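Local coordinates for protein Lys-gingipain catalytic subunit (Porphyromonas gingivalis, PDB 6I9A) that cleaves proteins after lysine residues as a secreted cysteine protease of the C25 family that may act as a virulence factor in periodontal disease, at residues A[232-242]-A[261-272]. Numbering follows the deposited sequence. Where two conformers were deposited one is given.
Sequences LKALTNKDKYF and FGEVITRVKEKG. With CA (calcium ion), chain H.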
loop_
_atom_site.group_PDB
_atom_site.type_symbol
_atom_site.label_atom_id
_atom_site.label_comp_id
_atom_site.label_asym_id
_atom_site.label_seq_id
_atom_site.Cartn_x
_atom_site.Cartn_y
_atom_site.Cartn_z
ATOM N N LEU A 232 -13.539 3.557 15.741
ATOM C CA LEU A 232 -13.145 3.973 14.381
ATOM C C LEU A 232 -14.304 4.687 13.694
ATOM O O LEU A 232 -14.072 5.646 12.945
ATOM C CB LEU A 232 -12.755 2.770 13.537
ATOM C CG LEU A 232 -11.515 2.014 14.004
ATOM C CD1 LEU A 232 -11.260 0.823 13.065
ATOM C CD2 LEU A 232 -10.257 2.937 14.051
ATOM N N LYS A 233 -15.527 4.227 13.924
ATOM C CA LYS A 233 -16.687 4.820 13.258
ATOM C C LYS A 233 -16.966 6.249 13.733
ATOM O O LYS A 233 -17.702 6.992 13.071
ATOM C CB LYS A 233 -17.900 3.923 13.482
ATOM C CG LYS A 233 -17.758 2.579 12.755
ATOM C CD LYS A 233 -18.835 1.596 13.211
ATOM C CE LYS A 233 -18.557 0.198 12.636
ATOM N NZ LYS A 233 -19.629 -0.775 13.044
ATOM N N ALA A 234 -16.415 6.630 14.902
ATOM C CA ALA A 234 -16.589 7.950 15.493
ATOM C C ALA A 234 -15.386 8.870 15.267
ATOM O O ALA A 234 -15.397 9.977 15.795
ATOM C CB ALA A 234 -16.841 7.790 16.994
ATOM N N LEU A 235 -14.359 8.460 14.459
ATOM C CA LEU A 235 -13.258 9.360 14.124
ATOM C C LEU A 235 -13.788 10.611 13.391
ATOM O O LEU A 235 -14.842 10.564 12.736
ATOM C CB LEU A 235 -12.237 8.639 13.241
ATOM C CG LEU A 235 -11.409 7.579 13.975
ATOM C CD1 LEU A 235 -10.639 6.765 12.929
ATOM C CD2 LEU A 235 -10.400 8.238 14.926
ATOM N N THR A 236 -13.034 11.698 13.479
ATOM C CA THR A 236 -13.481 12.966 12.906
ATOM C C THR A 236 -12.465 13.523 11.919
ATOM O O THR A 236 -12.536 14.718 11.575
ATOM C CB THR A 236 -13.716 13.995 14.057
ATOM O OG1 THR A 236 -12.460 14.280 14.635
ATOM C CG2 THR A 236 -14.708 13.516 15.097
ATOM N N ASN A 237 -11.520 12.695 11.399
ATOM C CA ASN A 237 -10.427 13.183 10.564
ATOM C C ASN A 237 -10.828 13.365 9.097
ATOM O O ASN A 237 -10.176 12.863 8.177
ATOM C CB ASN A 237 -9.214 12.226 10.657
ATOM C CG ASN A 237 -9.466 10.798 10.269
ATOM O OD1 ASN A 237 -10.416 10.160 10.740
ATOM N ND2 ASN A 237 -8.649 10.277 9.360
ATOM N N LYS A 238 -11.901 14.136 8.878
ATOM C CA LYS A 238 -12.320 14.456 7.524
ATOM C C LYS A 238 -11.164 15.114 6.815
ATOM O O LYS A 238 -10.494 15.998 7.358
ATOM C CB LYS A 238 -13.590 15.329 7.529
ATOM C CG LYS A 238 -14.044 15.741 6.112
ATOM C CD LYS A 238 -15.395 16.445 6.114
ATOM C CE LYS A 238 -15.676 17.086 4.772
ATOM N NZ LYS A 238 -16.971 17.805 4.760
ATOM N N ASP A 239 -10.899 14.650 5.571
ATOM C CA ASP A 239 -9.868 15.156 4.686
ATOM C C ASP A 239 -8.452 14.925 5.202
ATOM O O ASP A 239 -7.516 15.489 4.654
ATOM C CB ASP A 239 -10.082 16.654 4.395
ATOM C CG ASP A 239 -11.365 17.033 3.678
ATOM O OD1 ASP A 239 -11.982 16.171 3.048
ATOM O OD2 ASP A 239 -11.779 18.197 3.795
ATOM N N LYS A 240 -8.269 14.035 6.195
ATOM C CA LYS A 240 -6.940 13.807 6.776
ATOM C C LYS A 240 -6.683 12.311 6.904
ATOM O O LYS A 240 -6.586 11.749 8.012
ATOM C CB LYS A 240 -6.864 14.520 8.138
ATOM C CG LYS A 240 -6.888 16.070 7.975
ATOM C CD LYS A 240 -6.855 16.764 9.335
ATOM C CE LYS A 240 -8.100 16.541 10.152
ATOM N NZ LYS A 240 -8.264 17.525 11.301
ATOM N N TYR A 241 -6.589 11.642 5.739
ATOM C CA TYR A 241 -6.558 10.192 5.716
ATOM C C TYR A 241 -5.156 9.656 5.837
ATOM O O TYR A 241 -4.196 10.145 5.263
ATOM C CB TYR A 241 -7.255 9.666 4.434
ATOM C CG TYR A 241 -8.604 10.341 4.283
ATOM C CD1 TYR A 241 -9.538 10.312 5.318
ATOM C CD2 TYR A 241 -8.887 11.111 3.162
ATOM C CE1 TYR A 241 -10.724 11.042 5.237
ATOM C CE2 TYR A 241 -10.098 11.830 3.056
ATOM C CZ TYR A 241 -11.005 11.786 4.103
ATOM O OH TYR A 241 -12.188 12.496 4.087
ATOM N N PHE A 242 -5.042 8.533 6.581
ATOM C CA PHE A 242 -3.733 7.961 6.903
ATOM C C PHE A 242 -3.551 6.533 6.375
ATOM O O PHE A 242 -4.525 5.823 6.047
ATOM C CB PHE A 242 -3.493 8.022 8.444
ATOM C CG PHE A 242 -4.638 7.502 9.302
ATOM C CD1 PHE A 242 -4.848 6.132 9.488
ATOM C CD2 PHE A 242 -5.459 8.396 9.983
ATOM C CE1 PHE A 242 -5.912 5.689 10.267
ATOM C CE2 PHE A 242 -6.495 7.949 10.773
ATOM C CZ PHE A 242 -6.706 6.618 10.939
ATOM N N PHE A 261 -11.052 -5.086 12.067
ATOM C CA PHE A 261 -10.527 -3.759 12.270
ATOM C C PHE A 261 -9.995 -3.152 10.960
ATOM O O PHE A 261 -10.268 -1.978 10.659
ATOM C CB PHE A 261 -9.410 -3.865 13.334
ATOM C CG PHE A 261 -8.769 -2.563 13.697
ATOM C CD1 PHE A 261 -7.684 -2.067 12.967
ATOM C CD2 PHE A 261 -9.200 -1.853 14.814
ATOM C CE1 PHE A 261 -7.056 -0.880 13.332
ATOM C CE2 PHE A 261 -8.567 -0.667 15.187
ATOM C CZ PHE A 261 -7.475 -0.204 14.468
ATOM N N GLY A 262 -9.216 -3.938 10.186
ATOM C CA GLY A 262 -8.657 -3.384 8.948
ATOM C C GLY A 262 -9.724 -3.046 7.909
ATOM O O GLY A 262 -9.548 -2.113 7.112
ATOM N N GLU A 263 -10.830 -3.821 7.896
ATOM C CA GLU A 263 -11.931 -3.522 6.993
ATOM C C GLU A 263 -12.632 -2.251 7.470
ATOM O O GLU A 263 -12.964 -1.375 6.683
ATOM C CB GLU A 263 -12.909 -4.704 6.940
ATOM C CG GLU A 263 -12.354 -5.845 6.092
ATOM C CD GLU A 263 -13.227 -7.088 6.123
ATOM O OE1 GLU A 263 -13.599 -7.561 7.219
ATOM O OE2 GLU A 263 -13.460 -7.647 5.030
ATOM N N VAL A 264 -12.919 -2.157 8.788
ATOM C CA VAL A 264 -13.640 -0.955 9.254
ATOM C C VAL A 264 -12.811 0.297 9.028
ATOM O O VAL A 264 -13.363 1.325 8.596
ATOM C CB VAL A 264 -14.029 -1.130 10.743
ATOM C CG1 VAL A 264 -14.647 0.151 11.313
ATOM C CG2 VAL A 264 -15.026 -2.281 10.891
ATOM N N ILE A 265 -11.512 0.262 9.321
ATOM C CA ILE A 265 -10.728 1.494 9.271
ATOM C C ILE A 265 -10.632 2.027 7.831
ATOM O O ILE A 265 -10.462 3.240 7.655
ATOM C CB ILE A 265 -9.342 1.293 9.933
ATOM C CG1 ILE A 265 -8.800 2.621 10.466
ATOM C CG2 ILE A 265 -8.336 0.570 8.980
ATOM C CD1 ILE A 265 -7.542 2.396 11.375
ATOM N N THR A 266 -10.756 1.132 6.820
ATOM C CA THR A 266 -10.741 1.579 5.441
ATOM C C THR A 266 -12.152 1.878 4.948
ATOM O O THR A 266 -12.313 2.806 4.150
ATOM C CB THR A 266 -10.018 0.573 4.569
ATOM O OG1 THR A 266 -10.544 -0.765 4.754
ATOM C CG2 THR A 266 -8.546 0.593 4.809
ATOM N N ARG A 267 -13.184 1.139 5.390
ATOM C CA ARG A 267 -14.568 1.362 4.912
ATOM C C ARG A 267 -15.195 2.646 5.449
ATOM O O ARG A 267 -16.124 3.145 4.815
ATOM C CB ARG A 267 -15.467 0.194 5.322
ATOM C CG ARG A 267 -15.150 -1.097 4.613
ATOM C CD ARG A 267 -15.939 -2.223 5.226
ATOM N NE ARG A 267 -15.667 -3.439 4.462
ATOM C CZ ARG A 267 -16.338 -4.580 4.602
ATOM N NH1 ARG A 267 -17.284 -4.696 5.537
ATOM N NH2 ARG A 267 -16.025 -5.634 3.852
ATOM N N VAL A 268 -14.783 3.157 6.619
ATOM C CA VAL A 268 -15.505 4.290 7.210
ATOM C C VAL A 268 -15.416 5.525 6.314
ATOM O O VAL A 268 -14.385 5.834 5.690
ATOM C CB VAL A 268 -15.037 4.574 8.648
ATOM C CG1 VAL A 268 -15.603 3.554 9.637
ATOM C CG2 VAL A 268 -13.515 4.675 8.762
ATOM N N LYS A 269 -16.551 6.272 6.267
ATOM C CA LYS A 269 -16.699 7.384 5.344
ATOM C C LYS A 269 -16.030 8.658 5.837
ATOM O O LYS A 269 -16.322 9.105 6.945
ATOM C CB LYS A 269 -18.202 7.673 5.125
ATOM C CG LYS A 269 -18.409 8.748 4.053
ATOM C CD LYS A 269 -19.884 8.836 3.618
ATOM C CE LYS A 269 -20.072 9.643 2.325
ATOM N NZ LYS A 269 -19.541 8.944 1.075
ATOM N N GLU A 270 -15.170 9.257 5.017
ATOM C CA GLU A 270 -14.560 10.566 5.307
ATOM C C GLU A 270 -13.920 10.601 6.693
ATOM O O GLU A 270 -13.896 11.630 7.368
ATOM C CB GLU A 270 -15.598 11.707 5.131
ATOM C CG GLU A 270 -16.033 11.845 3.661
ATOM C CD GLU A 270 -17.124 12.860 3.393
ATOM O OE1 GLU A 270 -17.717 13.374 4.359
ATOM O OE2 GLU A 270 -17.371 13.147 2.203
ATOM N N LYS A 271 -13.303 9.481 7.049
ATOM C CA LYS A 271 -12.530 9.361 8.292
ATOM C C LYS A 271 -11.690 8.100 8.145
ATOM O O LYS A 271 -11.855 7.344 7.194
ATOM C CB LYS A 271 -13.473 9.344 9.505
ATOM C CG LYS A 271 -14.321 8.072 9.563
ATOM C CD LYS A 271 -15.409 8.068 10.667
ATOM C CE LYS A 271 -16.516 9.089 10.483
ATOM N NZ LYS A 271 -17.490 8.689 9.417
ATOM N N GLY A 272 -10.855 7.846 9.136
ATOM C CA GLY A 272 -10.041 6.627 9.088
ATOM C C GLY A 272 -8.944 6.682 8.029
ATOM O O GLY A 272 -8.316 7.725 7.768
HETATM CA CA CA H . -14.953 -9.398 5.921
HETATM O O HOH W 1 -18.737 6.388 10.570
HETATM O O HOH W 2 -16.176 -11.464 5.540
HETATM O O HOH W 3 -14.787 -10.119 8.257
HETATM O O HOH W 4 -16.889 -8.537 6.970
#
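The carboxamide of Asn-237 reads both polar backbone atoms of Gly-272. Its OD1 accepts from Gly-272 N at 2.8 Å, and its ND2 donates to Gly-272 O at 3.0 Å, lying in that carbonyl's plane on a lone pair. With CG set between backbone N and carbonyl carbon (chi1 58°), the amide turns back across its own loop, where ND2 also donates to Lys-240 O at 2.9 Å. Both acceptors of ND2 lie close to the amide plane; with OD1 accepting and ND2 donating twice, the amide's orientation is well defined. Gly-272 O also sits over the centre of the Phe-242 ring, 3.5 Å above its plane.

Lys-271 can be followed outward from its backbone. CB packs on Leu-235 CB (4.0 Å) and near Asn-237 OD1; CG passes Leu-235 O more loosely; CD and CE then run by the carbonyl oxygens of Leu-235 and Lys-233. Bends at chi3 and chi4 fold the tip back, letting Lys-271 NZ donate to Lys-269 O at 2.8 Å. A water accepting from NZ donates to Lys-233 O, bridging the segments.

At the helical end, Leu-232 points its CD1 over one face of the Phe-261 ring, 4.0 Å from the centroid and 21° off the normal, a CH-pi contact; the same methyl meets Ile-265 CB and Val-264 CG1. The carboxylate of Glu-263 takes no part and binds a calcium ion, shared with Asp-85 and Phe-254 O.

Helix 261-267 and the loop after it belong to the beta-alpha-beta connection between neighbouring parallel strands 242-247 and 273-279; the loop before the first strand packs against it. No salt bridge joins the segments: Lys-238 NZ and Glu-270 OE1 stay 4.5 Å apart, so the direct hydrogen bonds across the contact are those of the Asn-237 amide, beside apolar packing at the helix.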